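Local coordinates for protein type-iv like pilin ttha1219 (Thermus thermophilus, PDB 5G23) that is a type IV pilin-like protein that probably takes part in the pilus machinery of natural competence and DNA uptake, at residues Glu139-Leu150 / Val173-Val184; Asp81-Cys89 / Met101-Val111. All coordinates share one frame; numbering follows the deposited sequence.

Contact 1: residues Glu139-Leu150 / Val173-Val184; sequences EVQVEAFRVAYL and VSALALYLLASV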
loop_
_atom_site.group_PDB
_atom_site.type_symbol
_atom_site.label_atom_id
_atom_site.label_comp_id
_atom_site.label_asym_id
_atom_site.label_seq_id
_atom_site.Cartn_x
_atom_site.Cartn_y
_atom_site.Cartn_z
ATOM N N GLU B 139 -5.988 18.861 -4.350
ATOM C CA GLU B 139 -7.167 19.016 -3.541
ATOM C C GLU B 139 -6.774 18.604 -2.107
ATOM O O GLU B 139 -7.152 19.271 -1.130
ATOM C CB GLU B 139 -8.300 18.136 -4.200
ATOM C CG GLU B 139 -9.653 18.130 -3.529
ATOM C CD GLU B 139 -10.676 17.200 -4.226
ATOM O OE1 GLU B 139 -10.517 16.948 -5.449
ATOM O OE2 GLU B 139 -11.666 16.741 -3.576
ATOM N N VAL B 140 -6.050 17.489 -1.984
ATOM C CA VAL B 140 -5.578 17.015 -0.665
ATOM C C VAL B 140 -4.284 17.710 -0.377
ATOM O O VAL B 140 -3.389 17.684 -1.180
ATOM C CB VAL B 140 -5.367 15.482 -0.603
ATOM C CG1 VAL B 140 -4.797 15.065 0.717
ATOM C CG2 VAL B 140 -6.656 14.724 -0.935
ATOM N N GLN B 141 -4.190 18.296 0.799
ATOM C CA GLN B 141 -2.935 18.889 1.285
ATOM C C GLN B 141 -2.467 18.149 2.478
ATOM O O GLN B 141 -3.220 18.010 3.480
ATOM C CB GLN B 141 -3.147 20.363 1.654
ATOM C CG GLN B 141 -3.381 21.225 0.418
ATOM C CD GLN B 141 -2.119 21.416 -0.367
ATOM O OE1 GLN B 141 -1.068 21.822 0.178
ATOM N NE2 GLN B 141 -2.189 21.133 -1.648
ATOM N N VAL B 142 -1.238 17.653 2.427
ATOM C CA VAL B 142 -0.596 17.029 3.580
ATOM C C VAL B 142 0.017 18.173 4.375
ATOM O O VAL B 142 0.968 18.763 3.924
ATOM C CB VAL B 142 0.423 15.920 3.134
ATOM C CG1 VAL B 142 1.136 15.327 4.338
ATOM C CG2 VAL B 142 -0.328 14.812 2.418
ATOM N N GLU B 143 -0.540 18.443 5.558
ATOM C CA GLU B 143 -0.142 19.593 6.394
ATOM C C GLU B 143 0.937 19.211 7.423
ATOM O O GLU B 143 1.619 20.083 7.953
ATOM C CB GLU B 143 -1.327 20.154 7.103
ATOM C CG GLU B 143 -2.282 20.737 6.056
ATOM C CD GLU B 143 -3.536 21.324 6.632
ATOM O OE1 GLU B 143 -3.834 21.166 7.845
ATOM O OE2 GLU B 143 -4.255 21.904 5.823
ATOM N N ALA B 144 1.082 17.928 7.690
ATOM C CA ALA B 144 2.128 17.441 8.625
ATOM C C ALA B 144 2.463 16.004 8.399
ATOM O O ALA B 144 1.557 15.175 8.169
ATOM C CB ALA B 144 1.697 17.684 10.075
ATOM N N PHE B 145 3.760 15.699 8.425
ATOM C CA PHE B 145 4.289 14.347 8.377
ATOM C C PHE B 145 5.369 14.331 9.432
ATOM O O PHE B 145 6.237 15.176 9.467
ATOM C CB PHE B 145 4.852 13.901 7.005
ATOM C CG PHE B 145 5.445 12.524 6.966
ATOM C CD1 PHE B 145 4.756 11.429 7.395
ATOM C CD2 PHE B 145 6.719 12.307 6.421
ATOM C CE1 PHE B 145 5.324 10.143 7.350
ATOM C CE2 PHE B 145 7.323 11.024 6.369
ATOM C CZ PHE B 145 6.586 9.938 6.794
ATOM N N ARG B 146 5.179 13.443 10.400
ATOM C CA ARG B 146 6.091 13.355 11.580
ATOM C C ARG B 146 6.487 11.918 11.732
ATOM O O ARG B 146 5.649 10.966 11.554
ATOM C CB ARG B 146 5.431 13.831 12.893
ATOM C CG ARG B 146 4.941 15.239 12.883
ATOM C CD ARG B 146 6.113 16.227 12.818
ATOM N NE ARG B 146 5.576 17.565 13.032
ATOM C CZ ARG B 146 5.228 18.387 12.054
ATOM N NH1 ARG B 146 5.370 18.042 10.770
ATOM N NH2 ARG B 146 4.639 19.554 12.359
ATOM N N VAL B 147 7.770 11.671 12.101
ATOM C CA VAL B 147 8.217 10.315 12.429
ATOM C C VAL B 147 9.028 10.415 13.732
ATOM O O VAL B 147 9.933 11.222 13.813
ATOM C CB VAL B 147 9.151 9.750 11.353
ATOM C CG1 VAL B 147 9.589 8.345 11.665
ATOM C CG2 VAL B 147 8.455 9.784 9.963
ATOM N N ALA B 148 8.661 9.626 14.711
ATOM C CA ALA B 148 9.398 9.478 15.955
ATOM C C ALA B 148 9.849 8.014 16.065
ATOM O O ALA B 148 9.376 7.159 15.309
ATOM C CB ALA B 148 8.512 9.804 17.129
ATOM N N TYR B 149 10.795 7.751 16.958
ATOM C CA TYR B 149 11.279 6.422 17.132
ATOM C C TYR B 149 11.377 6.039 18.617
ATOM O O TYR B 149 11.580 6.885 19.502
ATOM C CB TYR B 149 12.635 6.238 16.431
ATOM C CG TYR B 149 13.756 7.050 16.998
ATOM C CD1 TYR B 149 14.006 8.316 16.525
ATOM C CD2 TYR B 149 14.696 6.488 17.924
ATOM C CE1 TYR B 149 15.058 9.052 17.004
ATOM C CE2 TYR B 149 15.772 7.211 18.365
ATOM C CZ TYR B 149 15.941 8.486 17.866
ATOM O OH TYR B 149 16.970 9.239 18.336
ATOM N N LEU B 150 11.268 4.747 18.866
ATOM C CA LEU B 150 11.262 4.235 20.223
ATOM C C LEU B 150 12.593 3.569 20.479
ATOM O O LEU B 150 12.974 2.612 19.792
ATOM C CB LEU B 150 10.126 3.238 20.414
ATOM C CG LEU B 150 9.982 2.593 21.796
ATOM C CD1 LEU B 150 9.818 3.645 22.901
ATOM C CD2 LEU B 150 8.815 1.652 21.788
ATOM N N VAL B 173 16.545 0.509 17.930
ATOM C CA VAL B 173 15.267 1.113 17.677
ATOM C C VAL B 173 14.228 0.025 17.545
ATOM O O VAL B 173 14.341 -0.844 16.731
ATOM C CB VAL B 173 15.290 1.964 16.376
ATOM C CG1 VAL B 173 13.904 2.451 16.003
ATOM C CG2 VAL B 173 16.223 3.159 16.548
ATOM N N SER B 174 13.233 0.049 18.376
ATOM C CA SER B 174 12.257 -1.030 18.392
ATOM C C SER B 174 11.010 -0.733 17.550
ATOM O O SER B 174 10.280 -1.665 17.223
ATOM C CB SER B 174 11.950 -1.441 19.824
ATOM O OG SER B 174 11.210 -0.498 20.477
ATOM N N ALA B 175 10.722 0.545 17.316
ATOM C CA ALA B 175 9.503 0.958 16.579
ATOM C C ALA B 175 9.588 2.356 16.073
ATOM O O ALA B 175 10.384 3.154 16.579
ATOM C CB ALA B 175 8.269 0.769 17.421
ATOM N N LEU B 176 8.763 2.677 15.081
ATOM C CA LEU B 176 8.593 4.027 14.549
ATOM C C LEU B 176 7.136 4.415 14.773
ATOM O O LEU B 176 6.258 3.551 14.681
ATOM C CB LEU B 176 8.888 4.116 13.073
ATOM C CG LEU B 176 10.289 3.710 12.628
ATOM C CD1 LEU B 176 10.380 3.779 11.121
ATOM C CD2 LEU B 176 11.349 4.614 13.255
ATOM N N ALA B 177 6.930 5.666 15.070
ATOM C CA ALA B 177 5.615 6.254 15.058
ATOM C C ALA B 177 5.536 7.248 13.923
ATOM O O ALA B 177 6.383 8.144 13.794
ATOM C CB ALA B 177 5.308 6.950 16.360
ATOM N N LEU B 178 4.518 7.102 13.083
ATOM C CA LEU B 178 4.287 7.971 11.961
ATOM C C LEU B 178 2.943 8.697 12.106
ATOM O O LEU B 178 1.975 8.110 12.613
ATOM C CB LEU B 178 4.319 7.172 10.670
ATOM C CG LEU B 178 5.710 6.598 10.441
ATOM C CD1 LEU B 178 5.674 5.171 10.896
ATOM C CD2 LEU B 178 6.066 6.654 9.001
ATOM N N TYR B 179 2.942 9.977 11.738
ATOM C CA TYR B 179 1.756 10.823 11.848
ATOM C C TYR B 179 1.561 11.603 10.555
ATOM O O TYR B 179 2.479 12.188 10.046
ATOM C CB TYR B 179 1.899 11.802 13.028
ATOM C CG TYR B 179 0.794 12.805 13.103
ATOM C CD1 TYR B 179 -0.392 12.523 13.755
ATOM C CD2 TYR B 179 0.941 14.083 12.515
ATOM C CE1 TYR B 179 -1.429 13.434 13.819
ATOM C CE2 TYR B 179 -0.080 15.025 12.579
ATOM C CZ TYR B 179 -1.256 14.708 13.266
ATOM O OH TYR B 179 -2.244 15.581 13.285
ATOM N N LEU B 180 0.302 11.602 10.060
ATOM C CA LEU B 180 -0.099 12.433 8.970
ATOM C C LEU B 180 -1.330 13.272 9.366
ATOM O O LEU B 180 -2.258 12.769 10.067
ATOM C CB LEU B 180 -0.471 11.565 7.767
ATOM C CG LEU B 180 0.666 10.911 7.003
ATOM C CD1 LEU B 180 0.128 9.842 6.060
ATOM C CD2 LEU B 180 1.404 12.012 6.238
ATOM N N LEU B 181 -1.291 14.549 8.990
ATOM C CA LEU B 181 -2.457 15.442 9.022
ATOM C C LEU B 181 -2.688 15.895 7.597
ATOM O O LEU B 181 -1.769 16.346 6.923
ATOM C CB LEU B 181 -2.212 16.614 9.919
ATOM C CG LEU B 181 -3.275 17.660 9.978
ATOM C CD1 LEU B 181 -4.526 17.174 10.648
ATOM C CD2 LEU B 181 -2.751 18.903 10.713
ATOM N N ALA B 182 -3.927 15.796 7.138
ATOM C CA ALA B 182 -4.275 16.228 5.807
ATOM C C ALA B 182 -5.588 16.978 5.861
ATOM O O ALA B 182 -6.412 16.803 6.764
ATOM C CB ALA B 182 -4.367 15.071 4.825
ATOM N N SER B 183 -5.784 17.796 4.838
ATOM C CA SER B 183 -7.042 18.549 4.658
ATOM C C SER B 183 -7.521 18.516 3.245
ATOM O O SER B 183 -6.749 18.396 2.285
ATOM C CB SER B 183 -6.867 20.024 5.097
ATOM O OG SER B 183 -6.040 20.770 4.186
ATOM N N VAL B 184 -8.819 18.716 3.129
ATOM C CA VAL B 184 -9.485 18.847 1.824
ATOM C C VAL B 184 -10.665 19.799 1.943
ATOM O O VAL B 184 -11.275 19.925 3.033
ATOM C CB VAL B 184 -10.108 17.485 1.318
ATOM C CG1 VAL B 184 -9.079 16.492 0.890
ATOM C CG2 VAL B 184 -11.049 16.883 2.322
#
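Gln141 to Ala148 pair with Ser183 to Ala177 in an antiparallel ladder, joining the two central strands of a four-stranded sheet in this pilin fold. The strand axes come within 4.5 Å, and their N-to-C directions make an angle of 161°, close to antiparallel. A classic beta bulge interrupts the register where Glu143 and Ala144 both face Leu181: Glu143 N donates to Leu181 O at 2.8 Å, and Ala144 N adds only a weak bond to the same oxygen. Val142, Phe145, Val147, Leu176, Leu178 and Leu180 share one face, and helix 44-61 packs there through Leu56, Leu60 and Thr52, a place suited to branched and aromatic side chains. With CG anti to the backbone N (chi1 178°), the Phe145 ring lies beside Leu178, whose CD2 meets the ring edge at Phe145 CE1, 3.9 Å away, while Leu180 CD2 reaches Phe145 CD1 at 3.6 Å. Small Ala144 suits the other face, its CB 4.1 Å from Tyr179 CE2 at the edge of the tyrosine ring; the hydroxyl of Tyr179 bonds to Glu224. At the bulge, the extended side chain of Glu143 makes a salt bridge to Arg222 through OE1, and Glu143 OE2 accepts a hydrogen bond from Ser183 OG at 2.7 Å, from above the carboxylate plane.

Contact 2: residues Asp81-Cys89 / Met101-Val111; sequences DGVQGWFLC and MGEVRGTGYEV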
loop_
_atom_site.group_PDB
_atom_site.type_symbol
_atom_site.label_atom_id
_atom_site.label_comp_id
_atom_site.label_asym_id
_atom_site.label_seq_id
_atom_site.Cartn_x
_atom_site.Cartn_y
_atom_site.Cartn_z
ATOM N N ASP B 81 9.062 15.649 8.054
ATOM C CA ASP B 81 10.115 14.756 8.315
ATOM C C ASP B 81 10.462 13.958 7.100
ATOM O O ASP B 81 9.615 13.827 6.201
ATOM C CB ASP B 81 9.769 13.862 9.477
ATOM C CG ASP B 81 9.596 14.653 10.791
ATOM O OD1 ASP B 81 9.816 15.929 10.825
ATOM O OD2 ASP B 81 9.252 14.023 11.783
ATOM N N GLY B 82 11.688 13.489 7.068
ATOM C CA GLY B 82 12.140 12.585 6.031
ATOM C C GLY B 82 12.610 11.307 6.632
ATOM O O GLY B 82 13.120 11.307 7.748
ATOM N N VAL B 83 12.341 10.208 5.972
ATOM C CA VAL B 83 12.825 8.932 6.458
ATOM C C VAL B 83 13.434 8.161 5.283
ATOM O O VAL B 83 12.858 8.159 4.185
ATOM C CB VAL B 83 11.772 8.141 7.239
ATOM C CG1 VAL B 83 10.504 8.010 6.492
ATOM C CG2 VAL B 83 12.306 6.752 7.564
ATOM N N GLN B 84 14.616 7.632 5.498
ATOM C CA GLN B 84 15.248 6.701 4.552
ATOM C C GLN B 84 15.604 5.401 5.245
ATOM O O GLN B 84 16.043 5.426 6.385
ATOM C CB GLN B 84 16.487 7.282 3.884
ATOM C CG GLN B 84 16.327 8.668 3.270
ATOM C CD GLN B 84 17.670 9.302 3.020
ATOM O OE1 GLN B 84 18.291 9.034 1.996
ATOM N NE2 GLN B 84 18.189 10.031 4.008
ATOM N N GLY B 85 15.497 4.279 4.509
ATOM C CA GLY B 85 15.824 2.983 5.001
ATOM C C GLY B 85 16.365 2.013 3.950
ATOM O O GLY B 85 16.134 2.186 2.768
ATOM N N TRP B 86 17.129 1.035 4.395
ATOM C CA TRP B 86 17.739 0.046 3.451
ATOM C C TRP B 86 17.490 -1.348 4.024
ATOM O O TRP B 86 17.302 -1.542 5.256
ATOM C CB TRP B 86 19.219 0.331 3.268
ATOM C CG TRP B 86 19.521 1.624 2.636
ATOM C CD1 TRP B 86 19.757 1.843 1.322
ATOM C CD2 TRP B 86 19.588 2.910 3.277
ATOM N NE1 TRP B 86 19.934 3.188 1.089
ATOM C CE2 TRP B 86 19.856 3.856 2.287
ATOM C CE3 TRP B 86 19.408 3.341 4.609
ATOM C CZ2 TRP B 86 19.966 5.211 2.565
ATOM C CZ3 TRP B 86 19.573 4.666 4.906
ATOM C CH2 TRP B 86 19.823 5.616 3.864
ATOM N N PHE B 87 17.463 -2.319 3.158
ATOM C CA PHE B 87 17.289 -3.729 3.535
ATOM C C PHE B 87 17.825 -4.627 2.426
ATOM O O PHE B 87 18.005 -4.196 1.286
ATOM C CB PHE B 87 15.822 -4.056 3.795
ATOM C CG PHE B 87 14.917 -3.672 2.633
ATOM C CD1 PHE B 87 14.474 -2.381 2.470
ATOM C CD2 PHE B 87 14.536 -4.608 1.719
ATOM C CE1 PHE B 87 13.660 -2.005 1.379
ATOM C CE2 PHE B 87 13.690 -4.274 0.648
ATOM C CZ PHE B 87 13.283 -2.965 0.468
ATOM N N LEU B 88 18.082 -5.879 2.777
ATOM C CA LEU B 88 18.517 -6.884 1.847
ATOM C C LEU B 88 17.314 -7.554 1.229
ATOM O O LEU B 88 16.372 -7.917 1.898
ATOM C CB LEU B 88 19.327 -7.959 2.547
ATOM C CG LEU B 88 19.966 -8.976 1.580
ATOM C CD1 LEU B 88 21.087 -8.341 0.799
ATOM C CD2 LEU B 88 20.478 -10.210 2.310
ATOM N N CYS B 89 17.323 -7.692 -0.066
ATOM C CA CYS B 89 16.256 -8.405 -0.744
ATOM C C CYS B 89 16.423 -9.923 -0.739
ATOM O O CYS B 89 17.440 -10.391 -1.160
ATOM C CB CYS B 89 16.190 -7.889 -2.165
ATOM S SG CYS B 89 15.393 -6.331 -2.243
ATOM N N MET B 101 17.475 -9.833 -5.885
ATOM C CA MET B 101 17.753 -10.970 -5.000
ATOM C C MET B 101 19.198 -10.949 -4.403
ATOM O O MET B 101 20.191 -10.858 -5.134
ATOM C CB MET B 101 17.482 -12.264 -5.770
ATOM C CG MET B 101 16.020 -12.400 -6.216
ATOM S SD MET B 101 15.674 -11.996 -7.957
ATOM C CE MET B 101 14.116 -12.860 -8.242
ATOM N N GLY B 102 19.308 -10.995 -3.071
ATOM C CA GLY B 102 20.608 -10.904 -2.390
ATOM C C GLY B 102 21.313 -9.568 -2.500
ATOM O O GLY B 102 22.517 -9.450 -2.263
ATOM N N GLU B 103 20.560 -8.563 -2.885
ATOM C CA GLU B 103 21.068 -7.185 -3.041
ATOM C C GLU B 103 20.338 -6.184 -2.133
ATOM O O GLU B 103 19.149 -6.328 -1.843
ATOM C CB GLU B 103 20.975 -6.816 -4.527
ATOM C CG GLU B 103 22.030 -7.569 -5.314
ATOM C CD GLU B 103 21.855 -7.482 -6.836
ATOM O OE1 GLU B 103 20.830 -6.900 -7.328
ATOM O OE2 GLU B 103 22.761 -8.034 -7.529
ATOM N N VAL B 104 21.042 -5.111 -1.796
ATOM C CA VAL B 104 20.491 -4.067 -0.928
ATOM C C VAL B 104 19.596 -3.119 -1.697
ATOM O O VAL B 104 19.916 -2.701 -2.824
ATOM C CB VAL B 104 21.664 -3.242 -0.336
ATOM C CG1 VAL B 104 21.143 -2.152 0.583
ATOM C CG2 VAL B 104 22.602 -4.125 0.426
ATOM N N ARG B 105 18.455 -2.758 -1.108
ATOM C CA ARG B 105 17.577 -1.771 -1.659
ATOM C C ARG B 105 17.331 -0.649 -0.639
ATOM O O ARG B 105 17.416 -0.878 0.540
ATOM C CB ARG B 105 16.264 -2.387 -1.993
ATOM C CG ARG B 105 16.503 -3.259 -3.228
ATOM C CD ARG B 105 15.247 -3.454 -4.029
ATOM N NE ARG B 105 14.830 -2.149 -4.495
ATOM C CZ ARG B 105 15.083 -1.677 -5.705
ATOM N NH1 ARG B 105 15.761 -2.402 -6.582
ATOM N NH2 ARG B 105 14.630 -0.464 -6.013
ATOM N N GLY B 106 17.074 0.542 -1.147
ATOM C CA GLY B 106 16.725 1.690 -0.339
ATOM C C GLY B 106 15.316 2.158 -0.612
ATOM O O GLY B 106 14.739 1.969 -1.690
ATOM N N THR B 107 14.806 2.879 0.351
ATOM C CA THR B 107 13.501 3.441 0.298
ATOM C C THR B 107 13.507 4.747 1.053
ATOM O O THR B 107 14.195 4.885 2.082
ATOM C CB THR B 107 12.470 2.420 0.869
ATOM O OG1 THR B 107 11.144 2.857 0.528
ATOM C CG2 THR B 107 12.589 2.255 2.385
ATOM N N GLY B 108 12.744 5.698 0.566
ATOM C CA GLY B 108 12.620 7.036 1.215
ATOM C C GLY B 108 11.263 7.720 1.046
ATOM O O GLY B 108 10.608 7.623 -0.018
ATOM N N TYR B 109 10.846 8.419 2.102
ATOM C CA TYR B 109 9.650 9.184 2.101
ATOM C C TYR B 109 9.969 10.593 2.553
ATOM O O TYR B 109 10.759 10.776 3.490
ATOM C CB TYR B 109 8.627 8.572 3.077
ATOM C CG TYR B 109 8.146 7.259 2.636
ATOM C CD1 TYR B 109 7.117 7.176 1.676
ATOM C CD2 TYR B 109 8.606 6.115 3.190
ATOM C CE1 TYR B 109 6.665 5.949 1.249
ATOM C CE2 TYR B 109 8.152 4.880 2.777
ATOM C CZ TYR B 109 7.189 4.809 1.802
ATOM O OH TYR B 109 6.683 3.581 1.442
ATOM N N GLU B 110 9.336 11.569 1.933
ATOM C CA GLU B 110 9.429 13.007 2.328
ATOM C C GLU B 110 8.193 13.765 1.948
ATOM O O GLU B 110 7.507 13.355 1.050
ATOM C CB GLU B 110 10.567 13.675 1.528
ATOM C CG GLU B 110 11.954 13.123 1.764
ATOM C CD GLU B 110 13.049 14.049 1.264
ATOM O OE1 GLU B 110 12.805 15.300 1.156
ATOM O OE2 GLU B 110 14.149 13.510 0.947
ATOM N N VAL B 111 7.937 14.894 2.603
ATOM C CA VAL B 111 6.850 15.800 2.213
ATOM C C VAL B 111 7.466 17.060 1.610
ATOM O O VAL B 111 8.452 17.591 2.101
ATOM C CB VAL B 111 5.939 16.217 3.385
ATOM C CG1 VAL B 111 4.954 17.324 2.993
ATOM C CG2 VAL B 111 5.122 15.057 3.817
#
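One face of the Phe87 ring carries the CB of Arg105 in a CH-pi contact, 4.3 Å from the centroid and offset toward the rim, with CZ the nearest ring atom. Because Phe87 CG stands between its backbone N and carbonyl carbon (chi1 54°), the ring lies alongside Arg105, whose guanidinium is turned 54° from it and bonds through NH1 to Ser100. Farther along the same face of the sheet, Val83 CG1 sits at the edge of the Tyr109 ring, 3.9 Å from Tyr109 CB; the Tyr109 and Trp118 rings meet with planes about 30° apart. On the opposite face of the sheet, the Trp86 indole lies obliquely across Gly106, Trp86 CD1 reaching Gly106 CA at 3.5 Å; with no side chain on Gly106, the indole can come down against its CA, and Trp86 NE1 bonds to Cys126 O. Strands 82-88 and 104-111 form an antiparallel pair inside the seven-stranded sheet, with hydrogen-bonded pairs at Val83-Tyr109, Gly85-Thr107 and Phe87-Arg105. Beyond them Cys89 N donates to Glu103 O at 2.9 Å, and Cys89 O accepts a hydrogen bond from Gly102 N at 2.7 Å. Cys89 SG, 3.4 Å from Arg105 CD, is disulfide-bonded to Cys97, a covalent link that probably restrains the loop joining the segments.

From the N terminus, helix 44-61 comes first, followed by strand 69-75 and then the strands of contact 2, whose pairing closes the short loop between Cys89 and Met101. Contact 1 opens later and closes a longer excursion, from Leu150 to Val173, that includes strands 154-156, 160-165 and 168-170. The two contacts are in series, neither nested nor crossed, but two of those intervening strands, 160-165 and 168-170, join the seven-stranded sheet of contact 2, so the chain passes back between sheets. Asp81 provides a direct seam: its OD2 probably accepts a hydrogen bond from Val147 N, and its backbone N probably donates to Phe145 O. Val111 packing against Phe145 is a second touch, and together these join the two sheets.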